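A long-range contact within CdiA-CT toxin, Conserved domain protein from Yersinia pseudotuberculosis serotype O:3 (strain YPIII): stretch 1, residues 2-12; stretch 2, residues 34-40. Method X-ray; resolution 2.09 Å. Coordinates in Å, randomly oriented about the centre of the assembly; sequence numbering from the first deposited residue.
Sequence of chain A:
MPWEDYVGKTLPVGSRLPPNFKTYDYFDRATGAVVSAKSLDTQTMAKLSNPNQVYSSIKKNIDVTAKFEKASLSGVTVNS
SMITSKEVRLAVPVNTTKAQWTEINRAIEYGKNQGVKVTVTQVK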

ATOM      1  N   PRO A   2      17.313 -15.714   0.505  1.00 42.17           N
ATOM      2  CA  PRO A   2      17.435 -14.273   0.257  1.00 40.84           C
ATOM      3  C   PRO A   2      17.122 -13.450   1.505  1.00 37.36           C
ATOM      4  O   PRO A   2      16.317 -13.877   2.334  1.00 37.30           O
ATOM      5  CB  PRO A   2      16.403 -14.019  -0.844  1.00 41.37           C
ATOM      6  CG  PRO A   2      16.294 -15.322  -1.556  1.00 42.82           C
ATOM      7  CD  PRO A   2      16.453 -16.372  -0.495  1.00 42.63           C
ATOM      8  N   TRP A   3      17.767 -12.296   1.638  1.00 35.13           N
ATOM      9  CA  TRP A   3      17.611 -11.463   2.824  1.00 34.04           C
ATOM     10  C   TRP A   3      16.157 -11.074   3.060  1.00 33.17           C
ATOM     11  O   TRP A   3      15.675 -11.117   4.189  1.00 31.67           O
ATOM     12  CB  TRP A   3      18.476 -10.204   2.712  1.00 33.68           C
ATOM     13  CG  TRP A   3      18.311  -9.254   3.865  1.00 30.41           C
ATOM     14  CD1 TRP A   3      17.818  -7.982   3.815  1.00 28.00           C
ATOM     15  CD2 TRP A   3      18.630  -9.507   5.239  1.00 28.65           C
ATOM     16  NE1 TRP A   3      17.818  -7.426   5.071  1.00 26.51           N
ATOM     17  CE2 TRP A   3      18.310  -8.341   5.963  1.00 27.43           C
ATOM     18  CE3 TRP A   3      19.157 -10.603   5.928  1.00 28.85           C
ATOM     19  CZ2 TRP A   3      18.501  -8.242   7.340  1.00 27.75           C
ATOM     20  CZ3 TRP A   3      19.346 -10.502   7.295  1.00 28.05           C
ATOM     21  CH2 TRP A   3      19.018  -9.330   7.985  1.00 27.12           C
ATOM     22  N   GLU A   4      15.462 -10.710   1.986  1.00 36.27           N
ATOM     23  CA  GLU A   4      14.075 -10.271   2.078  1.00 38.94           C
ATOM     24  C   GLU A   4      13.187 -11.375   2.641  1.00 35.75           C
ATOM     25  O   GLU A   4      12.264 -11.108   3.408  1.00 35.25           O
ATOM     26  CB  GLU A   4      13.563  -9.822   0.706  1.00 46.61           C
ATOM     27  CG  GLU A   4      12.250  -9.052   0.754  1.00 53.16           C
ATOM     28  CD  GLU A   4      11.927  -8.354  -0.556  1.00 59.89           C
ATOM     29  OE1 GLU A   4      12.670  -8.551  -1.543  1.00 62.15           O
ATOM     30  OE2 GLU A   4      10.930  -7.602  -0.597  1.00 62.55           O
ATOM     31  N   ASP A   5      13.481 -12.615   2.266  1.00 34.87           N
ATOM     32  CA  ASP A   5      12.710 -13.760   2.738  1.00 35.04           C
ATOM     33  C   ASP A   5      13.065 -14.111   4.177  1.00 32.42           C
ATOM     34  O   ASP A   5      12.198 -14.497   4.965  1.00 31.72           O
ATOM     35  CB  ASP A   5      12.939 -14.963   1.824  1.00 38.83           C
ATOM     36  CG  ASP A   5      12.426 -14.728   0.419  1.00 42.34           C
ATOM     37  OD1 ASP A   5      11.264 -15.091   0.141  1.00 44.31           O
ATOM     38  OD2 ASP A   5      13.177 -14.168  -0.406  1.00 43.44           O
ATOM     39  N   TYR A   6      14.343 -13.973   4.510  1.00 32.75           N
ATOM     40  CA  TYR A   6      14.826 -14.219   5.863  1.00 34.15           C
ATOM     41  C   TYR A   6      14.177 -13.266   6.864  1.00 35.15           C
ATOM     42  O   TYR A   6      13.846 -13.655   7.986  1.00 36.06           O
ATOM     43  CB  TYR A   6      16.349 -14.084   5.911  1.00 34.43           C
ATOM     44  CG  TYR A   6      16.930 -14.194   7.299  1.00 35.39           C
ATOM     45  CD1 TYR A   6      17.221 -15.432   7.851  1.00 37.77           C
ATOM     46  CD2 TYR A   6      17.189 -13.058   8.058  1.00 35.28           C
ATOM     47  CE1 TYR A   6      17.752 -15.537   9.121  1.00 39.99           C
ATOM     48  CE2 TYR A   6      17.719 -13.154   9.329  1.00 36.42           C
ATOM     49  CZ  TYR A   6      17.999 -14.395   9.856  1.00 38.81           C
ATOM     50  OH  TYR A   6      18.528 -14.499  11.122  1.00 40.51           O
ATOM     51  N   VAL A   7      14.003 -12.016   6.450  1.00 34.40           N
ATOM     52  CA  VAL A   7      13.333 -11.018   7.273  1.00 32.59           C
ATOM     53  C   VAL A   7      11.905 -11.462   7.594  1.00 32.34           C
ATOM     54  O   VAL A   7      11.397 -11.217   8.686  1.00 32.73           O
ATOM     55  CB  VAL A   7      13.321  -9.636   6.574  1.00 31.24           C
ATOM     56  CG1 VAL A   7      12.430  -8.648   7.317  1.00 27.86           C
ATOM     57  CG2 VAL A   7      14.738  -9.092   6.456  1.00 30.06           C
ATOM     58  N   GLY A   8      11.271 -12.142   6.646  1.00 33.68           N
ATOM     59  CA  GLY A   8       9.911 -12.612   6.831  1.00 39.33           C
ATOM     60  C   GLY A   8       9.744 -13.740   7.832  1.00 42.96           C
ATOM     61  O   GLY A   8       8.648 -13.959   8.348  1.00 44.33           O
ATOM     62  N   LYS A   9      10.830 -14.456   8.108  1.00 44.34           N
ATOM     63  CA  LYS A   9      10.790 -15.588   9.029  1.00 45.92           C
ATOM     64  C   LYS A   9      10.508 -15.146  10.464  1.00 47.59           C
ATOM     65  O   LYS A   9       9.946 -15.904  11.255  1.00 49.17           O
ATOM     66  CB  LYS A   9      12.100 -16.363   8.963  1.00 46.40           C
ATOM     67  N   THR A  10      10.893 -13.916  10.789  1.00 49.90           N
ATOM     68  CA  THR A  10      10.733 -13.379  12.138  1.00 55.87           C
ATOM     69  C   THR A  10       9.466 -12.532  12.263  1.00 49.57           C
ATOM     70  O   THR A  10       9.228 -11.904  13.293  1.00 50.14           O
ATOM     71  CB  THR A  10      11.956 -12.523  12.549  1.00 65.43           C
ATOM     72  OG1 THR A  10      11.870 -12.181  13.939  1.00 67.08           O
ATOM     73  CG2 THR A  10      12.024 -11.249  11.722  1.00 62.69           C
ATOM     74  N   LEU A  11       8.655 -12.528  11.210  1.00 47.21           N
ATOM     75  CA  LEU A  11       7.459 -11.696  11.160  1.00 40.19           C
ATOM     76  C   LEU A  11       6.194 -12.537  10.991  1.00 37.47           C
ATOM     77  O   LEU A  11       6.247 -13.631  10.424  1.00 36.82           O
ATOM     78  CB  LEU A  11       7.576 -10.679  10.022  1.00 36.62           C
ATOM     79  CG  LEU A  11       8.737  -9.694  10.157  1.00 36.41           C
ATOM     80  CD1 LEU A  11       8.783  -8.756   8.968  1.00 35.85           C
ATOM     81  CD2 LEU A  11       8.618  -8.918  11.455  1.00 36.83           C
ATOM     82  N   PRO A  12       5.050 -12.030  11.491  1.00 34.66           N
ATOM     83  CA  PRO A  12       3.761 -12.728  11.381  1.00 34.51           C
ATOM     84  C   PRO A  12       3.370 -13.018   9.931  1.00 34.88           C
ATOM     85  O   PRO A  12       3.775 -12.281   9.032  1.00 35.52           O
ATOM     86  CB  PRO A  12       2.776 -11.744  12.024  1.00 32.64           C
ATOM     87  CG  PRO A  12       3.609 -10.924  12.940  1.00 32.09           C
ATOM     88  CD  PRO A  12       4.924 -10.772  12.248  1.00 31.89           C
ATOM     89  N   VAL A  34       5.820  -1.231   9.829  1.00 32.42           N
ATOM     90  CA  VAL A  34       6.346  -1.515   8.496  1.00 32.26           C
ATOM     91  C   VAL A  34       7.831  -1.845   8.562  1.00 32.75           C
ATOM     92  O   VAL A  34       8.567  -1.303   9.387  1.00 34.39           O
ATOM     93  CB  VAL A  34       6.131  -0.341   7.512  1.00 32.71           C
ATOM     94  CG1 VAL A  34       4.661  -0.038   7.358  1.00 33.45           C
ATOM     95  CG2 VAL A  34       6.881   0.894   7.966  1.00 33.94           C
ATOM     96  N   VAL A  35       8.262  -2.749   7.691  1.00 31.60           N
ATOM     97  CA  VAL A  35       9.658  -3.144   7.635  1.00 32.48           C
ATOM     98  C   VAL A  35      10.188  -3.055   6.211  1.00 32.16           C
ATOM     99  O   VAL A  35       9.577  -3.573   5.275  1.00 30.40           O
ATOM    100  CB  VAL A  35       9.864  -4.577   8.160  1.00 34.37           C
ATOM    101  CG1 VAL A  35      11.314  -5.004   7.988  1.00 36.66           C
ATOM    102  CG2 VAL A  35       9.449  -4.678   9.617  1.00 34.76           C
ATOM    103  N   SER A  36      11.324  -2.386   6.050  1.00 33.31           N
ATOM    104  CA  SER A  36      12.016  -2.362   4.769  1.00 32.38           C
ATOM    105  C   SER A  36      13.286  -3.200   4.843  1.00 31.91           C
ATOM    106  O   SER A  36      14.189  -2.904   5.627  1.00 32.33           O
ATOM    107  CB  SER A  36      12.353  -0.934   4.358  1.00 34.19           C
ATOM    108  OG  SER A  36      12.993  -0.926   3.095  1.00 35.99           O
ATOM    109  N   ALA A  37      13.344  -4.249   4.026  1.00 29.67           N
ATOM    110  CA  ALA A  37      14.484  -5.156   4.006  1.00 29.42           C
ATOM    111  C   ALA A  37      15.510  -4.724   2.968  1.00 33.02           C
ATOM    112  O   ALA A  37      15.311  -4.915   1.769  1.00 37.24           O
ATOM    113  CB  ALA A  37      14.022  -6.584   3.731  1.00 27.75           C
ATOM    114  N   LYS A  38      16.606  -4.140   3.438  1.00 32.83           N
ATOM    115  CA  LYS A  38      17.690  -3.722   2.560  1.00 34.83           C
ATOM    116  C   LYS A  38      18.914  -4.599   2.787  1.00 33.66           C
ATOM    117  O   LYS A  38      19.229  -4.956   3.920  1.00 33.66           O
ATOM    118  CB  LYS A  38      18.033  -2.247   2.791  1.00 40.08           C
ATOM    119  CG  LYS A  38      19.128  -1.704   1.875  1.00 45.48           C
ATOM    120  CD  LYS A  38      19.399  -0.224   2.123  1.00 47.50           C
ATOM    121  CE  LYS A  38      20.610   0.251   1.331  1.00 50.09           C
ATOM    122  NZ  LYS A  38      20.410   0.116  -0.139  1.00 51.48           N
ATOM    123  N   SER A  39      19.603  -4.949   1.707  1.00 34.07           N
ATOM    124  CA  SER A  39      20.774  -5.810   1.808  1.00 34.49           C
ATOM    125  C   SER A  39      21.938  -5.293   0.977  1.00 36.25           C
ATOM    126  O   SER A  39      21.760  -4.825  -0.146  1.00 38.09           O
ATOM    127  CB  SER A  39      20.427  -7.235   1.374  1.00 34.20           C
ATOM    128  OG  SER A  39      21.568  -8.075   1.434  1.00 36.37           O
ATOM    129  N   LEU A  40      23.134  -5.382   1.541  1.00 39.14           N
ATOM    130  CA  LEU A  40      24.354  -5.044   0.823  1.00 39.02           C
ATOM    131  C   LEU A  40      25.265  -6.258   0.772  1.00 39.54           C
ATOM    132  O   LEU A  40      25.702  -6.743   1.810  1.00 38.95           O
ATOM    133  CB  LEU A  40      25.069  -3.877   1.497  1.00 38.48           C
ATOM    134  CG  LEU A  40      24.318  -2.547   1.491  1.00 39.20           C
ATOM    135  CD1 LEU A  40      24.915  -1.598   2.510  1.00 37.89           C
ATOM    136  CD2 LEU A  40      24.354  -1.934   0.104  1.00 40.99           C
TER

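A short helix that begins at Trp-3 packs across the last part of a strand, residues 34-39. Their N-to-C directions differ by 140°, so the two run roughly antiparallel. Trp-3 therefore lies near Ser-39, and Leu-11, in the loop that follows, reaches back to Val-35. The axes approach to 8.1 Å. The contact is small, burying 292 Å² over both sides, and no hydrogen bond crosses it. Apolar packing accounts for most of it.

Ala-37 and Trp-3 each have 65 Å² covered by the other stretch, the largest share of any residue here. Ala-37 sits at the middle of the contact. Its CB points toward the helix and touches three residues of it. Val-7 CG2 is 3.8 Å from Ala-37 CB, Trp-3 CD1 is 4.0 Å from the same atom, and Glu-4 CA is also 4.0 Å from Ala-37 CB. A single methyl suits this place, because the helix backbone itself comes close: the CA atoms of Glu-4 and Ala-37 are 5.5 Å apart.

Trp-3 occupies the first turn of the helix. Its chi1 is t (177°), and its CA-to-CB bond points toward the strand. The indole lies obliquely against the end of the strand. Besides Ala-37, it meets Ser-39, whose CB is 3.7 Å from Trp-3 CD1. Ser-39 is small and offers its CB to the ring, while its hydroxyl makes no hydrogen bond to the helix. Trp-3 NE1 comes within 3.1 Å of Lys-38 O, but the angle is poor and the pair is not a hydrogen bond. The indole nitrogen is satisfied elsewhere in the structure.

Val-35 contributes the next largest area on the strand, 45 Å². Its two methyls meet different residues. Val-35 CG1 is 3.9 Å from Val-7 CG1, and Val-35 CG2 is 4.2 Å from Leu-11 CD1. Val-7 is buried and its CA-to-CB bond points toward the strand. Val-7 CG1 meets Val-35, and Val-7 CG2 is the methyl nearer Ala-37 CB, at 3.8 Å. Leu-11, with chi1 m and chi2 t, extends the apolar patch into that loop.

The pattern follows the strand's alternation. Val-35, Ala-37 and Ser-39 point toward stretch 1, while Ser-36 and Lys-38 point away. On the helix, Trp-3 and Val-7 are four residues apart, about one turn, so both can face the strand. The bond from Val-7 N to Trp-3 O, 3.0 Å, joins these two positions. Asp-5 points away from the strand, and Glu-4 points sideways at the margin, its CG 4.3 Å from Ala-37 CB.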